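Local coordinates for sefir domain protein (Bacillus cereus F65185, PDB 5Y8E) that probably takes part in bacterial signalling through SEFIR-SEFIR interactions, as a prokaryotic SEFIR domain of the STIR clan, at residues I6-S11 with I35-H40; D46-M51 with I86-I91; K60-C65 with R140-E145. All blocks are in the same frame, centred on the assembly; numbering follows the deposited sequence.

Contact 1: I6-S11 with I35-H40; sequences ISYSWS and ILDRWH
I6 N reaches I35 O in a weak bond of 3.3 Å, and from this last rung two chain pieces running 21° apart continue as loops beyond neighbouring parallel strands. Here the ladder is prolonged by water: one molecule donates to I6 O and accepts from D37 N, bridging peptide groups that no longer meet directly.

Beyond it the side chains take over, centred on the buried carboxylate of D37. Its CB points toward 6-11, and the short acid presents a different oxygen to each of two aromatic donors. Y8 meets it tip to tip: Y8 OH donates to the syn lone pair of D37 OD1 at 2.7 Å, with ring and carboxylate planes steeply inclined. W10 instead runs antiparallel alongside the acid, W10 NE1 giving a bent bond of 3.1 Å to D37 OD2. Tyrosine and tryptophan suit these places, each joining a broad apolar ring to one donor. The rings also find apolar partners. L36 CD1 packs 3.7 Å from Y8 CE1, the two side chains lying roughly perpendicular, while R38 CG lies 3.6 Å from W10 CZ2. A second water accepts from R38 NH1 and donates to Y8 OH, so the hydroxyl is held twice.

The contact lies at the C-terminal ends of the two strands of a beta-alpha-beta crossover, 3-7 and 33-35, linked by helix 13-29. That helix packs through V19 on I6 and Y8; strand 60-65, the other neighbour of strand 3-7, packs L62 and I64 on I6; and F50 of helix 47-57 packs on I35 and D37.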
loop_
_atom_site.group_PDB
_atom_site.type_symbol
_atom_site.label_atom_id
_atom_site.label_comp_id
_atom_site.label_asym_id
_atom_site.label_seq_id
_atom_site.Cartn_x
_atom_site.Cartn_y
_atom_site.Cartn_z
ATOM N N ILE A 6 3.968 -4.052 0.795
ATOM C CA ILE A 6 2.716 -3.698 1.448
ATOM C C ILE A 6 2.991 -2.782 2.631
ATOM O O ILE A 6 3.620 -3.183 3.617
ATOM C CB ILE A 6 1.921 -4.945 1.895
ATOM C CG1 ILE A 6 1.644 -5.853 0.694
ATOM C CG2 ILE A 6 0.624 -4.536 2.607
ATOM C CD1 ILE A 6 0.837 -7.128 1.034
ATOM N N SER A 7 2.541 -1.537 2.505
ATOM C CA SER A 7 2.651 -0.561 3.576
ATOM C C SER A 7 1.344 -0.571 4.356
ATOM O O SER A 7 0.265 -0.379 3.782
ATOM C CB SER A 7 2.919 0.830 2.991
ATOM O OG SER A 7 2.999 1.824 4.002
ATOM N N TYR A 8 1.431 -0.812 5.661
ATOM C CA TYR A 8 0.227 -0.892 6.482
ATOM C C TYR A 8 0.529 -0.571 7.931
ATOM O O TYR A 8 1.690 -0.528 8.340
ATOM C CB TYR A 8 -0.442 -2.277 6.363
ATOM C CG TYR A 8 0.310 -3.425 7.019
ATOM C CD1 TYR A 8 1.506 -3.888 6.486
ATOM C CD2 TYR A 8 -0.202 -4.072 8.140
ATOM C CE1 TYR A 8 2.190 -4.936 7.062
ATOM C CE2 TYR A 8 0.475 -5.138 8.726
ATOM C CZ TYR A 8 1.673 -5.556 8.175
ATOM O OH TYR A 8 2.374 -6.600 8.731
ATOM N N SER A 9 -0.514 -0.321 8.706
ATOM C CA SER A 9 -0.345 -0.064 10.132
ATOM C C SER A 9 -0.805 -1.295 10.904
ATOM O O SER A 9 -1.715 -1.996 10.462
ATOM C CB SER A 9 -1.175 1.149 10.549
ATOM O OG SER A 9 -1.075 1.364 11.944
ATOM N N TRP A 10 -0.186 -1.567 12.048
ATOM C CA TRP A 10 -0.601 -2.704 12.867
ATOM C C TRP A 10 -1.794 -2.316 13.746
ATOM O O TRP A 10 -1.704 -2.311 14.976
ATOM C CB TRP A 10 0.563 -3.205 13.728
ATOM C CG TRP A 10 1.602 -4.011 12.968
ATOM C CD1 TRP A 10 1.858 -3.974 11.625
ATOM C CD2 TRP A 10 2.504 -4.984 13.521
ATOM N NE1 TRP A 10 2.882 -4.847 11.313
ATOM C CE2 TRP A 10 3.290 -5.482 12.459
ATOM C CE3 TRP A 10 2.733 -5.469 14.814
ATOM C CZ2 TRP A 10 4.282 -6.451 12.653
ATOM C CZ3 TRP A 10 3.722 -6.429 15.005
ATOM C CH2 TRP A 10 4.482 -6.909 13.930
ATOM N N SER A 11 -2.916 -2.015 13.100
ATOM C CA SER A 11 -4.085 -1.456 13.775
ATOM C C SER A 11 -4.706 -2.393 14.812
ATOM O O SER A 11 -5.215 -1.944 15.844
ATOM C CB SER A 11 -5.138 -1.067 12.738
ATOM O OG SER A 11 -4.565 -0.284 11.715
ATOM N N ILE A 35 6.921 -8.122 -0.566
ATOM C CA ILE A 35 7.787 -7.659 0.509
ATOM C C ILE A 35 6.929 -7.307 1.725
ATOM O O ILE A 35 6.189 -6.317 1.710
ATOM C CB ILE A 35 8.605 -6.416 0.077
ATOM C CG1 ILE A 35 9.395 -6.718 -1.200
ATOM C CG2 ILE A 35 9.536 -5.984 1.203
ATOM C CD1 ILE A 35 10.037 -5.480 -1.862
ATOM N N LEU A 36 7.038 -8.116 2.774
ATOM C CA LEU A 36 6.208 -7.959 3.972
ATOM C C LEU A 36 7.081 -7.921 5.221
ATOM O O LEU A 36 7.949 -8.782 5.402
ATOM C CB LEU A 36 5.199 -9.117 4.074
ATOM C CG LEU A 36 4.178 -9.030 5.214
ATOM C CD1 LEU A 36 3.257 -7.817 5.033
ATOM C CD2 LEU A 36 3.372 -10.324 5.306
ATOM N N ASP A 37 6.841 -6.936 6.086
ATOM C CA ASP A 37 7.654 -6.752 7.293
ATOM C C ASP A 37 7.807 -8.014 8.150
ATOM O O ASP A 37 8.900 -8.333 8.621
ATOM C CB ASP A 37 7.128 -5.574 8.134
ATOM C CG ASP A 37 5.657 -5.724 8.533
ATOM O OD1 ASP A 37 4.978 -6.693 8.119
ATOM O OD2 ASP A 37 5.164 -4.838 9.267
ATOM N N ARG A 38 6.724 -8.754 8.327
ATOM C CA ARG A 38 6.776 -9.902 9.227
ATOM C C ARG A 38 7.590 -11.072 8.692
ATOM O O ARG A 38 8.185 -11.826 9.467
ATOM C CB ARG A 38 5.375 -10.311 9.637
ATOM C CG ARG A 38 4.671 -9.177 10.353
ATOM C CD ARG A 38 3.229 -9.496 10.592
ATOM N NE ARG A 38 3.073 -10.613 11.511
ATOM C CZ ARG A 38 1.919 -11.238 11.703
ATOM N NH1 ARG A 38 0.853 -10.850 11.021
ATOM N NH2 ARG A 38 1.833 -12.250 12.558
ATOM N N TRP A 39 7.659 -11.188 7.370
ATOM C CA TRP A 39 8.469 -12.224 6.739
ATOM C C TRP A 39 9.951 -11.882 6.835
ATOM O O TRP A 39 10.808 -12.755 6.692
ATOM C CB TRP A 39 8.060 -12.421 5.277
ATOM C CG TRP A 39 6.726 -13.109 5.124
ATOM C CD1 TRP A 39 6.071 -13.854 6.071
ATOM C CD2 TRP A 39 5.884 -13.107 3.962
ATOM N NE1 TRP A 39 4.878 -14.321 5.560
ATOM C CE2 TRP A 39 4.741 -13.874 4.271
ATOM C CE3 TRP A 39 5.993 -12.541 2.689
ATOM C CZ2 TRP A 39 3.707 -14.079 3.347
ATOM C CZ3 TRP A 39 4.971 -12.745 1.778
ATOM C CH2 TRP A 39 3.842 -13.506 2.109
ATOM N N HIS A 40 10.234 -10.609 7.093
ATOM C CA HIS A 40 11.599 -10.123 7.262
ATOM C C HIS A 40 11.957 -9.910 8.728
ATOM O O HIS A 40 13.090 -9.542 9.045
ATOM C CB HIS A 40 11.799 -8.820 6.483
ATOM C CG HIS A 40 11.868 -9.012 4.999
ATOM N ND1 HIS A 40 13.060 -9.103 4.314
ATOM C CD2 HIS A 40 10.889 -9.141 4.072
ATOM C CE1 HIS A 40 12.812 -9.280 3.026
ATOM N NE2 HIS A 40 11.504 -9.304 2.854
HETATM O O HOH W 1 5.278 -4.471 5.393
HETATM O O HOH W 2 0.540 -8.861 8.814
#

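Contact 2: D46-M51 with I86-I91; sequences DRFEFM and IITPNI
M51 and F48 lie one turn apart on helix 47-57 and meet I91, which belongs to the short helix 89-93. The contact is apolar packing within the alpha/beta fold of the SEFIR domain, between helix 47-57 and the loop leading into helix 89-93 together with that helix's first turn.

M51 carries most of the contact. Its CB already points to the other segment, CG stands anti to the backbone N (M51 chi1 175°), and the next bond is extended too, carrying the sulfur straight out from the helix. There M51 SD rests against the peptide that joins I86 to I87, 3.5 Å from I86 C and 3.6 Å from I87 N, with I87 CG1 beside it at 4.1 Å. The chain of M51 then bends (chi3 45°). M51 CE ends 3.6 Å from I91 CD1 and also lies near I86 O. An unbranched, flexible thioether suits this path, since it can pack against a backbone and then turn to a methyl group.

I91 CD1 receives a second neighbour, F48 CE1, at 3.8 Å; these two side chains lie alongside, pointing opposite ways. T88 CG2 lies farther off, near the plane of the F48 ring at its edge. I55, farther along helix 47-57, adds to the packing on I87 and I91, and Y69 OH bonds to I87 N, steadying the peptide beside the sulfur.

T88 has a double use. While its methyl group lies at the edge of the phenylalanine ring, T88 is also the N-cap residue of helix 89-93: T88 OG1 accepts from I91 N at 3.1 Å, with an angle of 161° at the hydrogen.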
loop_
_atom_site.group_PDB
_atom_site.type_symbol
_atom_site.label_atom_id
_atom_site.label_comp_id
_atom_site.label_asym_id
_atom_site.label_seq_id
_atom_site.Cartn_x
_atom_site.Cartn_y
_atom_site.Cartn_z
ATOM N N ASP A 46 13.281 -0.225 13.300
ATOM C CA ASP A 46 13.799 -0.265 11.931
ATOM C C ASP A 46 12.675 -0.139 10.909
ATOM O O ASP A 46 12.902 -0.287 9.708
ATOM C CB ASP A 46 14.545 -1.582 11.664
ATOM C CG ASP A 46 15.843 -1.687 12.431
ATOM O OD1 ASP A 46 16.495 -0.648 12.656
ATOM O OD2 ASP A 46 16.221 -2.820 12.803
ATOM N N ARG A 47 11.465 0.134 11.382
ATOM C CA ARG A 47 10.298 0.147 10.499
ATOM C C ARG A 47 10.345 1.242 9.444
ATOM O O ARG A 47 9.945 1.014 8.295
ATOM C CB ARG A 47 9.014 0.249 11.312
ATOM C CG ARG A 47 8.580 -1.086 11.863
ATOM C CD ARG A 47 7.480 -0.927 12.867
ATOM N NE ARG A 47 6.892 -2.225 13.169
ATOM C CZ ARG A 47 6.166 -2.482 14.251
ATOM N NH1 ARG A 47 5.939 -1.532 15.149
ATOM N NH2 ARG A 47 5.674 -3.696 14.435
ATOM N N PHE A 48 10.808 2.413 9.834
ATOM C CA PHE A 48 10.911 3.515 8.872
ATOM C C PHE A 48 11.920 3.165 7.794
ATOM O O PHE A 48 11.648 3.269 6.652
ATOM C CB PHE A 48 11.297 4.820 9.564
ATOM C CG PHE A 48 11.369 5.996 8.643
ATOM C CD1 PHE A 48 10.283 6.761 8.398
ATOM C CD2 PHE A 48 12.521 6.330 8.048
ATOM C CE1 PHE A 48 10.323 7.808 7.573
ATOM C CE2 PHE A 48 12.585 7.446 7.223
ATOM C CZ PHE A 48 11.467 8.159 6.994
ATOM N N GLU A 49 13.081 2.715 8.214
ATOM C CA GLU A 49 14.116 2.349 7.265
ATOM C C GLU A 49 13.611 1.229 6.335
ATOM O O GLU A 49 13.850 1.248 5.181
ATOM C CB GLU A 49 15.400 1.931 7.953
ATOM C CG GLU A 49 16.469 1.558 7.043
ATOM C CD GLU A 49 17.799 1.207 7.756
ATOM O OE1 GLU A 49 17.914 1.515 8.922
ATOM O OE2 GLU A 49 18.679 0.610 7.134
ATOM N N PHE A 50 12.890 0.279 6.898
ATOM C CA PHE A 50 12.366 -0.821 6.063
ATOM C C PHE A 50 11.362 -0.291 5.039
ATOM O O PHE A 50 11.374 -0.644 3.904
ATOM C CB PHE A 50 11.751 -1.885 6.922
ATOM C CG PHE A 50 11.242 -3.045 6.161
ATOM C CD1 PHE A 50 12.089 -3.975 5.642
ATOM C CD2 PHE A 50 9.882 -3.228 5.994
ATOM C CE1 PHE A 50 11.575 -5.053 4.949
ATOM C CE2 PHE A 50 9.396 -4.305 5.322
ATOM C CZ PHE A 50 10.206 -5.185 4.785
ATOM N N MET A 51 10.527 0.620 5.503
ATOM C CA MET A 51 9.550 1.242 4.643
ATOM C C MET A 51 10.230 1.997 3.485
ATOM O O MET A 51 9.955 1.786 2.351
ATOM C CB MET A 51 8.646 2.182 5.438
ATOM C CG MET A 51 7.630 3.002 4.624
ATOM S SD MET A 51 6.621 4.233 5.540
ATOM C CE MET A 51 7.855 5.044 6.606
ATOM N N ILE A 86 4.206 4.388 8.547
ATOM C CA ILE A 86 3.184 4.969 7.740
ATOM C C ILE A 86 3.833 5.983 6.751
ATOM O O ILE A 86 4.603 6.781 7.134
ATOM C CB ILE A 86 2.131 5.666 8.673
ATOM C CG1 ILE A 86 1.428 4.554 9.482
ATOM C CG2 ILE A 86 1.203 6.455 7.941
ATOM C CD1 ILE A 86 0.500 4.990 10.430
ATOM N N ILE A 87 3.471 5.877 5.499
ATOM C CA ILE A 87 4.018 6.725 4.483
ATOM C C ILE A 87 3.867 8.211 4.855
ATOM O O ILE A 87 2.829 8.652 5.211
ATOM C CB ILE A 87 3.387 6.418 3.131
ATOM C CG1 ILE A 87 3.863 5.079 2.618
ATOM C CG2 ILE A 87 3.729 7.417 2.120
ATOM C CD1 ILE A 87 3.109 4.602 1.463
ATOM N N THR A 88 4.960 8.944 4.677
ATOM C CA THR A 88 4.985 10.391 4.923
ATOM C C THR A 88 4.894 11.233 3.638
ATOM O O THR A 88 5.235 10.772 2.612
ATOM C CB THR A 88 6.358 10.798 5.575
ATOM O OG1 THR A 88 7.377 10.448 4.689
ATOM C CG2 THR A 88 6.576 10.074 6.866
ATOM N N PRO A 89 4.524 12.515 3.758
ATOM C CA PRO A 89 4.496 13.367 2.564
ATOM C C PRO A 89 5.837 13.349 1.841
ATOM O O PRO A 89 5.863 13.276 0.615
ATOM C CB PRO A 89 4.231 14.758 3.139
ATOM C CG PRO A 89 3.410 14.485 4.365
ATOM C CD PRO A 89 3.989 13.215 4.941
ATOM N N ASN A 90 6.932 13.390 2.589
ATOM C CA ASN A 90 8.253 13.402 1.967
ATOM C C ASN A 90 8.549 12.140 1.159
ATOM O O ASN A 90 9.102 12.213 0.059
ATOM C CB ASN A 90 9.342 13.616 3.012
ATOM C CG ASN A 90 10.685 13.883 2.389
ATOM O OD1 ASN A 90 11.604 13.074 2.488
ATOM N ND2 ASN A 90 10.795 15.010 1.705
ATOM N N ILE A 91 8.195 10.982 1.712
ATOM C CA ILE A 91 8.405 9.727 1.006
ATOM C C ILE A 91 7.507 9.670 -0.228
ATOM O O ILE A 91 7.961 9.320 -1.319
ATOM C CB ILE A 91 8.161 8.507 1.919
ATOM C CG1 ILE A 91 9.268 8.406 2.971
ATOM C CG2 ILE A 91 8.096 7.219 1.099
ATOM C CD1 ILE A 91 8.962 7.413 4.072
#

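Contact 3: K60-C65 with R140-E145; sequences KVLVIC and RLIWEE
K60 NZ is gripped by E144 O, I142 O and a water at the C-terminal end of helix 131-143. The bond from K60 NZ to E144 O is the short one, 2.8 Å, and nearly straight on the carbonyl, the C=O...N angle being 175°. That from K60 NZ to I142 O is weak at 3.4 Å. The water accepts from K60 NZ and donates to I142 O, closing a small ring of polar atoms.

In the alpha/beta fold of the SEFIR domain this joins the first residue of strand 60-65, in the sheet between strands 3-7 and 100-108, to the last helix. Lysine suits the place because a helix C terminus leaves carbonyls without partners from the next turn, and a positive charge there is probably favoured by the helix dipole. The K60 chain does not run straight: CD is turned back (chi2 -67°) and a further bend at chi4 turns NZ toward the carbonyls. K60 CE lies 3.4 Å from L141 O. The carboxylates of E144 and E145 do not touch the amine but may contribute a weak favourable field.

Two residues along the strand, the contact turns apolar. Branched L62 and I142 cross nearly square to each other, and L26 of helix 13-29 and V4 of strand 3-7 pack on both. Between L62 and I142 the nearest approach is L62 CD2 to I142 CG1, 4.1 Å.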
loop_
_atom_site.group_PDB
_atom_site.type_symbol
_atom_site.label_atom_id
_atom_site.label_comp_id
_atom_site.label_asym_id
_atom_site.label_seq_id
_atom_site.Cartn_x
_atom_site.Cartn_y
_atom_site.Cartn_z
ATOM N N LYS A 60 5.566 -2.051 -7.205
ATOM C CA LYS A 60 4.286 -1.504 -6.770
ATOM C C LYS A 60 4.262 -1.453 -5.252
ATOM O O LYS A 60 4.854 -2.306 -4.584
ATOM C CB LYS A 60 3.122 -2.357 -7.289
ATOM C CG LYS A 60 2.950 -2.365 -8.815
ATOM C CD LYS A 60 2.527 -0.997 -9.339
ATOM C CE LYS A 60 1.993 -1.066 -10.779
ATOM N NZ LYS A 60 3.025 -1.546 -11.717
ATOM N N VAL A 61 3.574 -0.452 -4.710
ATOM C CA VAL A 61 3.440 -0.312 -3.262
ATOM C C VAL A 61 1.958 -0.284 -2.918
ATOM O O VAL A 61 1.240 0.646 -3.298
ATOM C CB VAL A 61 4.104 0.989 -2.751
ATOM C CG1 VAL A 61 3.855 1.159 -1.255
ATOM C CG2 VAL A 61 5.608 0.981 -3.037
ATOM N N LEU A 62 1.484 -1.307 -2.214
ATOM C CA LEU A 62 0.100 -1.291 -1.762
ATOM C C LEU A 62 0.031 -0.470 -0.485
ATOM O O LEU A 62 0.812 -0.695 0.446
ATOM C CB LEU A 62 -0.403 -2.708 -1.495
ATOM C CG LEU A 62 -0.239 -3.730 -2.616
ATOM C CD1 LEU A 62 -1.034 -5.010 -2.327
ATOM C CD2 LEU A 62 -0.617 -3.132 -3.984
ATOM N N VAL A 63 -0.885 0.491 -0.440
ATOM C CA VAL A 63 -1.036 1.313 0.758
ATOM C C VAL A 63 -2.354 0.914 1.383
ATOM O O VAL A 63 -3.419 1.207 0.835
ATOM C CB VAL A 63 -1.016 2.821 0.444
ATOM C CG1 VAL A 63 -0.966 3.619 1.741
ATOM C CG2 VAL A 63 0.186 3.180 -0.414
ATOM N N ILE A 64 -2.285 0.204 2.503
ATOM C CA ILE A 64 -3.492 -0.344 3.114
ATOM C C ILE A 64 -4.158 0.742 3.946
ATOM O O ILE A 64 -3.790 0.998 5.100
ATOM C CB ILE A 64 -3.206 -1.591 3.969
ATOM C CG1 ILE A 64 -2.431 -2.634 3.156
ATOM C CG2 ILE A 64 -4.509 -2.165 4.510
ATOM C CD1 ILE A 64 -3.077 -2.997 1.813
ATOM N N CYS A 65 -5.142 1.388 3.344
ATOM C CA CYS A 65 -5.737 2.554 3.963
ATOM C C CYS A 65 -6.974 2.212 4.768
ATOM O O CYS A 65 -8.100 2.389 4.298
ATOM C CB CYS A 65 -6.070 3.581 2.892
ATOM S SG CYS A 65 -4.619 4.310 2.105
ATOM N N ARG A 140 -5.071 -6.782 -11.406
ATOM C CA ARG A 140 -4.927 -6.020 -12.649
ATOM C C ARG A 140 -4.012 -4.812 -12.462
ATOM O O ARG A 140 -3.108 -4.573 -13.269
ATOM C CB ARG A 140 -6.295 -5.550 -13.159
ATOM C CG ARG A 140 -6.238 -4.953 -14.562
ATOM C CD ARG A 140 -7.527 -4.258 -14.977
ATOM N NE ARG A 140 -7.773 -3.043 -14.203
ATOM C CZ ARG A 140 -7.166 -1.878 -14.428
ATOM N NH1 ARG A 140 -6.270 -1.770 -15.402
ATOM N NH2 ARG A 140 -7.449 -0.821 -13.679
ATOM N N LEU A 141 -4.254 -4.048 -11.401
ATOM C CA LEU A 141 -3.466 -2.840 -11.130
ATOM C C LEU A 141 -1.994 -3.164 -10.863
ATOM O O LEU A 141 -1.094 -2.418 -11.270
ATOM C CB LEU A 141 -4.067 -2.084 -9.944
ATOM C CG LEU A 141 -5.415 -1.411 -10.208
ATOM C CD1 LEU A 141 -6.089 -1.033 -8.904
ATOM C CD2 LEU A 141 -5.207 -0.185 -11.084
ATOM N N ILE A 142 -1.750 -4.273 -10.178
ATOM C CA ILE A 142 -0.383 -4.698 -9.880
ATOM C C ILE A 142 0.400 -5.021 -11.156
ATOM O O ILE A 142 1.554 -4.604 -11.307
ATOM C CB ILE A 142 -0.372 -5.887 -8.894
ATOM C CG1 ILE A 142 -0.626 -5.379 -7.468
ATOM C CG2 ILE A 142 0.955 -6.648 -8.968
ATOM C CD1 ILE A 142 -0.954 -6.484 -6.461
ATOM N N TRP A 143 -0.241 -5.723 -12.085
ATOM C CA TRP A 143 0.415 -6.141 -13.326
ATOM C C TRP A 143 0.422 -5.065 -14.411
ATOM O O TRP A 143 1.117 -5.184 -15.419
ATOM C CB TRP A 143 -0.218 -7.441 -13.847
ATOM C CG TRP A 143 0.268 -8.651 -13.099
ATOM C CD1 TRP A 143 -0.259 -9.186 -11.950
ATOM C CD2 TRP A 143 1.402 -9.458 -13.432
ATOM N NE1 TRP A 143 0.474 -10.287 -11.565
ATOM C CE2 TRP A 143 1.499 -10.472 -12.458
ATOM C CE3 TRP A 143 2.338 -9.428 -14.470
ATOM C CZ2 TRP A 143 2.501 -11.445 -12.491
ATOM C CZ3 TRP A 143 3.329 -10.391 -14.502
ATOM C CH2 TRP A 143 3.400 -11.389 -13.522
ATOM N N GLU A 144 -0.354 -4.012 -14.207
ATOM C CA GLU A 144 -0.376 -2.898 -15.148
ATOM C C GLU A 144 0.942 -2.121 -15.086
ATOM O O GLU A 144 1.557 -2.002 -14.027
ATOM C CB GLU A 144 -1.546 -1.976 -14.801
ATOM C CG GLU A 144 -1.788 -0.834 -15.765
ATOM C CD GLU A 144 -2.830 0.133 -15.243
ATOM O OE1 GLU A 144 -2.835 0.415 -14.023
ATOM O OE2 GLU A 144 -3.648 0.611 -16.054
ATOM N N GLU A 145 1.383 -1.602 -16.226
ATOM C CA GLU A 145 2.582 -0.777 -16.266
ATOM C C GLU A 145 2.264 0.573 -16.891
ATOM O O GLU A 145 2.516 0.782 -18.080
ATOM C CB GLU A 145 3.698 -1.479 -17.040
ATOM C CG GLU A 145 4.154 -2.788 -16.405
ATOM C CD GLU A 145 5.423 -3.333 -17.030
ATOM O OE1 GLU A 145 6.450 -2.629 -17.004
ATOM O OE2 GLU A 145 5.392 -4.462 -17.557
HETATM O O HOH W 3 3.817 -4.283 -12.933
#

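From the N terminus, contact 1 closes first: the loop from 6-11 to 35-40 takes in helix 13-29 and strand 33-35 and is complete before the others open. Contact 2 then starts on helix 47-57 and contact 3 on strand 60-65, the next element; contact 2 closes at 86-91 and contact 3 only at 140-145, so these two loops cross. Contacts 1 and 3 share the sheet, where S7 bonds by its backbone to L62 and I64. W10 and D37 touch R47 and F50, joining contact 1 to helix 47-57, while I87 packs on V63. Helices 47-57 and 131-143 and the loops after strands 3-7 and 33-35 are thereby tied to one sheet.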